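Centrosomal protein of 104 kDa (Homo sapiens, PDB 5LPH) is required for ciliogenesis and for the structural integrity of the ciliary tip, and carries a tubulin-binding TOG domain, the part described here. Local coordinates at residues A[177-189]-A[199-211]. Sequence-based numbering, arbitrary orientation.
Sequences QIIPSYLVQPLKA and QMGLLARLLKDLG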
# COMPACT_ATOMS: atom_id res chain seq x y z
N GLN A 177 6.96 2.96 10.18
CA GLN A 177 7.61 1.79 9.55
C GLN A 177 6.64 0.70 9.06
O GLN A 177 7.01 -0.47 8.93
CB GLN A 177 8.65 1.16 10.49
CG GLN A 177 9.67 2.14 11.04
CD GLN A 177 10.72 1.46 11.92
OE1 GLN A 177 10.76 0.23 12.03
NE2 GLN A 177 11.58 2.26 12.54
N ILE A 178 5.41 1.09 8.74
CA ILE A 178 4.35 0.14 8.41
C ILE A 178 4.43 -0.31 6.94
O ILE A 178 4.33 -1.50 6.65
CB ILE A 178 2.95 0.74 8.71
CG1 ILE A 178 2.78 0.93 10.23
CG2 ILE A 178 1.84 -0.16 8.18
CD1 ILE A 178 1.68 1.89 10.59
N ILE A 179 4.60 0.65 6.02
CA ILE A 179 4.50 0.36 4.58
C ILE A 179 5.59 -0.59 4.08
O ILE A 179 5.27 -1.52 3.34
CB ILE A 179 4.37 1.65 3.73
CG1 ILE A 179 2.96 2.23 3.92
CG2 ILE A 179 4.63 1.38 2.24
CD1 ILE A 179 2.74 3.63 3.41
N PRO A 180 6.86 -0.37 4.48
CA PRO A 180 7.91 -1.33 4.13
C PRO A 180 7.60 -2.78 4.50
O PRO A 180 7.95 -3.69 3.75
CB PRO A 180 9.12 -0.81 4.89
CG PRO A 180 8.93 0.67 4.85
CD PRO A 180 7.45 0.87 5.04
N SER A 181 6.92 -2.99 5.62
CA SER A 181 6.53 -4.32 6.07
C SER A 181 5.54 -5.04 5.14
O SER A 181 5.55 -6.27 5.07
CB SER A 181 5.98 -4.26 7.49
OG SER A 181 5.53 -5.53 7.91
N TYR A 182 4.68 -4.29 4.46
CA TYR A 182 3.79 -4.86 3.43
C TYR A 182 4.55 -5.23 2.17
O TYR A 182 4.21 -6.22 1.52
CB TYR A 182 2.65 -3.91 3.07
CG TYR A 182 1.66 -3.75 4.18
CD1 TYR A 182 0.85 -4.82 4.58
CD2 TYR A 182 1.54 -2.55 4.87
CE1 TYR A 182 -0.06 -4.68 5.62
CE2 TYR A 182 0.64 -2.40 5.91
CZ TYR A 182 -0.16 -3.46 6.27
OH TYR A 182 -1.05 -3.29 7.29
N LEU A 183 5.55 -4.43 1.82
CA LEU A 183 6.30 -4.62 0.57
C LEU A 183 7.29 -5.79 0.60
O LEU A 183 7.69 -6.26 -0.46
CB LEU A 183 7.03 -3.33 0.19
CG LEU A 183 6.15 -2.10 -0.04
CD1 LEU A 183 7.00 -0.86 -0.22
CD2 LEU A 183 5.23 -2.30 -1.23
N VAL A 184 7.67 -6.24 1.80
CA VAL A 184 8.55 -7.42 1.95
C VAL A 184 7.80 -8.72 2.26
O VAL A 184 8.43 -9.75 2.51
CB VAL A 184 9.68 -7.19 3.00
CG1 VAL A 184 10.52 -5.98 2.62
CG2 VAL A 184 9.14 -7.05 4.42
N GLN A 185 6.47 -8.69 2.24
CA GLN A 185 5.66 -9.89 2.46
C GLN A 185 5.83 -10.79 1.24
O GLN A 185 5.78 -10.29 0.11
CB GLN A 185 4.17 -9.54 2.68
CG GLN A 185 3.38 -10.64 3.37
CD GLN A 185 1.94 -10.28 3.62
OE1 GLN A 185 1.61 -9.12 3.86
NE2 GLN A 185 1.07 -11.28 3.59
N PRO A 186 6.03 -12.10 1.44
CA PRO A 186 6.41 -12.91 0.28
C PRO A 186 5.33 -13.00 -0.80
O PRO A 186 4.13 -12.95 -0.50
CB PRO A 186 6.69 -14.30 0.88
CG PRO A 186 6.55 -14.17 2.36
CD PRO A 186 5.73 -12.95 2.61
N LEU A 187 5.77 -13.11 -2.05
CA LEU A 187 4.86 -13.22 -3.19
C LEU A 187 4.20 -14.59 -3.17
O LEU A 187 4.87 -15.60 -3.01
CB LEU A 187 5.63 -13.02 -4.51
CG LEU A 187 6.25 -11.63 -4.68
CD1 LEU A 187 7.25 -11.55 -5.83
CD2 LEU A 187 5.16 -10.58 -4.85
N LYS A 188 2.87 -14.60 -3.32
CA LYS A 188 2.09 -15.84 -3.29
C LYS A 188 2.33 -16.60 -4.59
O LYS A 188 2.61 -15.99 -5.63
CB LYS A 188 0.59 -15.55 -3.12
CG LYS A 188 0.25 -14.73 -1.90
CD LYS A 188 -0.00 -15.57 -0.66
CE LYS A 188 -0.59 -14.71 0.45
NZ LYS A 188 -0.72 -15.44 1.73
N ALA A 189 2.24 -17.92 -4.52
CA ALA A 189 2.51 -18.80 -5.67
C ALA A 189 1.63 -18.47 -6.87
O ALA A 189 2.12 -18.28 -7.98
CB ALA A 189 2.32 -20.26 -5.27
N GLN A 199 4.85 -4.89 -6.78
CA GLN A 199 5.41 -5.00 -5.43
C GLN A 199 6.94 -4.88 -5.44
O GLN A 199 7.52 -4.18 -4.61
CB GLN A 199 4.98 -6.31 -4.76
CG GLN A 199 5.40 -6.40 -3.30
CD GLN A 199 4.81 -7.59 -2.56
OE1 GLN A 199 3.78 -8.15 -2.95
NE2 GLN A 199 5.46 -7.98 -1.47
N MSE A 200 7.56 -5.55 -6.39
CA MSE A 200 9.02 -5.50 -6.56
C MSE A 200 9.52 -4.14 -6.96
O MSE A 200 10.55 -3.69 -6.45
CB MSE A 200 9.41 -6.53 -7.60
CG MSE A 200 9.56 -7.84 -6.90
SE MSE A 200 9.81 -9.24 -8.23
CE MSE A 200 11.38 -9.99 -7.27
N GLY A 201 8.80 -3.49 -7.87
CA GLY A 201 9.10 -2.11 -8.26
C GLY A 201 9.03 -1.15 -7.09
O GLY A 201 9.92 -0.32 -6.92
N LEU A 202 7.98 -1.26 -6.29
CA LEU A 202 7.82 -0.43 -5.09
C LEU A 202 8.90 -0.70 -4.04
O LEU A 202 9.40 0.24 -3.42
CB LEU A 202 6.44 -0.64 -4.44
CG LEU A 202 5.28 0.07 -5.12
CD1 LEU A 202 3.95 -0.54 -4.69
CD2 LEU A 202 5.31 1.55 -4.82
N LEU A 203 9.24 -1.97 -3.85
CA LEU A 203 10.29 -2.37 -2.93
C LEU A 203 11.62 -1.73 -3.32
O LEU A 203 12.24 -1.04 -2.51
CB LEU A 203 10.43 -3.89 -2.89
CG LEU A 203 11.55 -4.50 -2.04
CD1 LEU A 203 11.54 -3.98 -0.62
CD2 LEU A 203 11.42 -6.01 -2.04
N ALA A 204 12.04 -1.93 -4.58
CA ALA A 204 13.29 -1.35 -5.07
C ALA A 204 13.34 0.17 -4.95
O ALA A 204 14.34 0.72 -4.50
CB ALA A 204 13.57 -1.79 -6.50
N ARG A 205 12.26 0.85 -5.34
CA ARG A 205 12.23 2.33 -5.31
C ARG A 205 12.24 2.89 -3.89
O ARG A 205 12.96 3.85 -3.62
CB ARG A 205 11.05 2.90 -6.11
CG ARG A 205 11.21 2.78 -7.62
CD ARG A 205 10.20 3.63 -8.39
NE ARG A 205 8.80 3.29 -8.09
CZ ARG A 205 8.13 2.24 -8.58
NH1 ARG A 205 8.68 1.38 -9.44
NH2 ARG A 205 6.86 2.06 -8.21
N LEU A 206 11.47 2.29 -2.98
CA LEU A 206 11.40 2.76 -1.59
C LEU A 206 12.60 2.35 -0.74
O LEU A 206 12.99 3.09 0.17
CB LEU A 206 10.10 2.33 -0.91
CG LEU A 206 8.88 3.18 -1.28
CD1 LEU A 206 7.61 2.49 -0.82
CD2 LEU A 206 8.98 4.58 -0.70
N LEU A 207 13.18 1.19 -1.03
CA LEU A 207 14.45 0.77 -0.43
C LEU A 207 15.56 1.80 -0.70
O LEU A 207 16.29 2.17 0.21
CB LEU A 207 14.85 -0.61 -0.97
CG LEU A 207 16.13 -1.30 -0.50
CD1 LEU A 207 16.16 -1.43 1.02
CD2 LEU A 207 16.22 -2.67 -1.16
N LYS A 208 15.66 2.26 -1.95
CA LYS A 208 16.62 3.32 -2.32
C LYS A 208 16.32 4.67 -1.66
O LYS A 208 17.24 5.37 -1.26
CB LYS A 208 16.74 3.46 -3.85
CG LYS A 208 17.31 2.20 -4.49
CD LYS A 208 17.13 2.17 -6.00
CE LYS A 208 17.58 0.84 -6.58
NZ LYS A 208 18.16 0.98 -7.94
N ASP A 209 15.04 5.01 -1.52
CA ASP A 209 14.64 6.29 -0.90
C ASP A 209 14.74 6.28 0.63
O ASP A 209 15.14 7.29 1.21
CB ASP A 209 13.20 6.67 -1.31
CG ASP A 209 13.02 6.86 -2.82
OD1 ASP A 209 14.01 7.16 -3.53
OD2 ASP A 209 11.88 6.70 -3.29
N LEU A 210 14.37 5.17 1.27
CA LEU A 210 14.30 5.07 2.74
C LEU A 210 15.49 4.37 3.40
O LEU A 210 15.79 4.65 4.56
CB LEU A 210 13.03 4.33 3.15
CG LEU A 210 11.69 4.96 2.78
CD1 LEU A 210 10.55 4.01 3.11
CD2 LEU A 210 11.49 6.29 3.49
N GLY A 211 16.13 3.45 2.69
CA GLY A 211 17.29 2.73 3.20
C GLY A 211 16.93 1.71 4.26
O GLY A 211 15.78 1.30 4.37
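The side-chain nitrogen of Q199 is held by two backbone carbonyls just past the end of helix 178-183. The contact lies in the HEAT-repeat solenoid of the TOG domain, where the short helix 178-183 packs against residues 199-210 of helix 193-210, their axes at 139°, closer to antiparallel than to parallel. Q199 NE2 donates to Q185 O at 2.8 Å, within that carbonyl's plane. It also donates to L183 O at 3.0 Å. This second bond is nearly straight at the hydrogen (168°), but NE2 sits above the L183 carbonyl plane. Q199 reaches the carbonyls because CG lies anti to the backbone N (chi1 -173°) and the chain beyond is extended. L187 slides past it in the opposite direction, with CD2 3.4 Å from Q199 OE1. An alanine here would probably leave the carbonyls of L183 and Q185 without this shared donor and let the 184-187 loop shift. Next to this site, the L183 side chain lies against helix 199-210. Its CD2 meets L202 CB at 3.8 Å, and its side chain crosses those of L202 and L206 at about a right angle. V184 CG1 meets L203 CD1 at 3.9 Å, while F217 touches both residues. F225 of helix 219-229, the next helix in the chain, packs on L187, Q199 and L203. A168 of helix 154-169 touches I179 and L206. Farther along, P180 CG rests on L210 CD1. The tightest carbon pair across the contact is L183 CD1 and L206 CD1, 3.5 Å apart, shorter than usual van der Waals contact.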